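Local atomic coordinates of b11L5F_LGL (Synthetic construct, PDB entry 6CZG), a protein that probably binds a small fluorogenic ligand inside a de novo designed beta-barrel and switches on its fluorescence. Residues S3-A8 and V61-P66. Sequence-based numbering, arbitrary orientation.
Sequences SMCRAA and VTCKTP
At Cys5 chi1 is 72°, which places SG on the side of CB flanked by both backbone N and C, while at Cys63 a chi1 of -74° sets SG anti to the carbonyl carbon. The two sulfurs meet as a disulfide, Cys5 SG to Cys63 SG 2.0 Å, with a chi3 of -82°. In this designed antiparallel barrel of eight strands, the crosslink ties the residue just ahead of the short N-terminal helix 6-10 to strand 54-65 near its end and illustrates how a covalent bond and a backbone hydrogen bond can work side by side. Cys5 is the N-cap residue, so the bridge holds the chain immediately before the helix. Just beyond, Pro66 turns its carbonyl to the first turn: Ala7 N donates to Pro66 O over 3.0 Å, in the carbonyl plane, giving a first-turn N-H an acceptor from the residue that follows strand 54-65. Arg6 CB lies 3.2 Å from the same Pro66 O, and the Arg6 side chain, bent at chi3, carries NE to a salt bridge with Asp67. A classic beta bulge sets two residues, Lys64 and Thr65, against the single Thr68 of strand 68-75. Met69 of that strand packs against Cys5, Ala7 and Ala8, joining this corner to the barrel. Ser3 OG bonds to Cys5 O from above the carbonyl plane, and Ala8 CB rests 3.7 Å from Cys63 SG.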
loop_
_atom_site.group_PDB
_atom_site.type_symbol
_atom_site.label_atom_id
_atom_site.label_comp_id
_atom_site.label_asym_id
_atom_site.label_seq_id
_atom_site.Cartn_x
_atom_site.Cartn_y
_atom_site.Cartn_z
ATOM N N SER A 3 2.102 17.109 7.668
ATOM C CA SER A 3 1.217 16.891 6.531
ATOM C C SER A 3 -0.159 17.431 6.897
ATOM O O SER A 3 -0.369 17.955 7.995
ATOM C CB SER A 3 1.163 15.411 6.142
ATOM O OG SER A 3 0.626 14.627 7.190
ATOM N N MET A 4 -1.100 17.306 5.964
ATOM C CA MET A 4 -2.448 17.822 6.153
ATOM C C MET A 4 -3.429 16.755 6.624
ATOM O O MET A 4 -4.628 17.032 6.729
ATOM C CB MET A 4 -2.951 18.466 4.860
ATOM C CG MET A 4 -2.279 19.790 4.539
ATOM S SD MET A 4 -2.888 21.149 5.555
ATOM C CE MET A 4 -4.404 21.560 4.697
ATOM N N CYS A 5 -2.951 15.543 6.903
ATOM C CA CYS A 5 -3.775 14.511 7.517
ATOM C C CYS A 5 -2.866 13.572 8.298
ATOM O O CYS A 5 -1.746 13.284 7.869
ATOM C CB CYS A 5 -4.603 13.747 6.477
ATOM S SG CYS A 5 -3.691 12.623 5.403
ATOM N N ARG A 6 -3.356 13.120 9.459
ATOM C CA ARG A 6 -2.537 12.348 10.393
ATOM C C ARG A 6 -1.903 11.130 9.728
ATOM O O ARG A 6 -0.719 10.835 9.948
ATOM C CB ARG A 6 -3.395 11.918 11.585
ATOM C CG ARG A 6 -2.633 11.686 12.877
ATOM C CD ARG A 6 -3.555 11.854 14.076
ATOM N NE ARG A 6 -4.589 10.823 14.114
ATOM C CZ ARG A 6 -5.512 10.720 15.065
ATOM N NH1 ARG A 6 -5.535 11.589 16.066
ATOM N NH2 ARG A 6 -6.412 9.748 15.015
ATOM N N ALA A 7 -2.680 10.407 8.916
ATOM C CA ALA A 7 -2.162 9.217 8.248
ATOM C C ALA A 7 -0.942 9.544 7.397
ATOM O O ALA A 7 0.057 8.814 7.425
ATOM C CB ALA A 7 -3.259 8.577 7.397
ATOM N N ALA A 8 -1.002 10.639 6.635
ATOM C CA ALA A 8 0.150 11.043 5.835
ATOM C C ALA A 8 1.339 11.409 6.711
ATOM O O ALA A 8 2.491 11.239 6.295
ATOM C CB ALA A 8 -0.219 12.216 4.929
ATOM N N VAL A 61 -0.210 7.844 -2.564
ATOM C CA VAL A 61 -1.280 7.801 -1.580
ATOM C C VAL A 61 -1.672 9.233 -1.253
ATOM O O VAL A 61 -0.810 10.111 -1.122
ATOM C CB VAL A 61 -0.866 7.032 -0.306
ATOM C CG1 VAL A 61 -0.814 5.538 -0.587
ATOM C CG2 VAL A 61 0.478 7.522 0.201
ATOM N N THR A 62 -2.973 9.466 -1.129
ATOM C CA THR A 62 -3.525 10.803 -0.983
ATOM C C THR A 62 -4.412 10.859 0.250
ATOM O O THR A 62 -5.182 9.931 0.508
ATOM C CB THR A 62 -4.337 11.202 -2.222
ATOM O OG1 THR A 62 -3.475 11.257 -3.365
ATOM C CG2 THR A 62 -4.995 12.552 -2.017
ATOM N N CYS A 63 -4.290 11.947 1.011
ATOM C CA CYS A 63 -5.157 12.167 2.161
ATOM C C CYS A 63 -6.621 12.050 1.760
ATOM O O CYS A 63 -7.076 12.708 0.821
ATOM C CB CYS A 63 -4.889 13.546 2.768
ATOM S SG CYS A 63 -3.353 13.700 3.712
ATOM N N LYS A 64 -7.349 11.190 2.469
ATOM C CA LYS A 64 -8.786 11.029 2.288
ATOM C C LYS A 64 -9.553 11.578 3.483
ATOM O O LYS A 64 -10.391 12.472 3.333
ATOM C CB LYS A 64 -9.118 9.547 2.068
ATOM C CG LYS A 64 -10.387 9.286 1.284
ATOM C CD LYS A 64 -10.968 7.932 1.657
ATOM C CE LYS A 64 -12.191 7.598 0.825
ATOM N NZ LYS A 64 -12.299 6.133 0.579
ATOM N N THR A 65 -9.279 11.059 4.670
ATOM C CA THR A 65 -9.749 11.594 5.937
ATOM C C THR A 65 -8.549 11.654 6.865
ATOM O O THR A 65 -7.492 11.093 6.554
ATOM C CB THR A 65 -10.865 10.721 6.541
ATOM O OG1 THR A 65 -10.320 9.464 6.958
ATOM C CG2 THR A 65 -11.982 10.484 5.532
ATOM N N PRO A 66 -8.666 12.351 8.020
ATOM C CA PRO A 66 -7.535 12.429 8.957
ATOM C C PRO A 66 -6.796 11.116 9.184
ATOM O O PRO A 66 -5.578 11.123 9.384
ATOM C CB PRO A 66 -8.204 12.917 10.246
ATOM C CG PRO A 66 -9.276 13.825 9.753
ATOM C CD PRO A 66 -9.761 13.253 8.432
#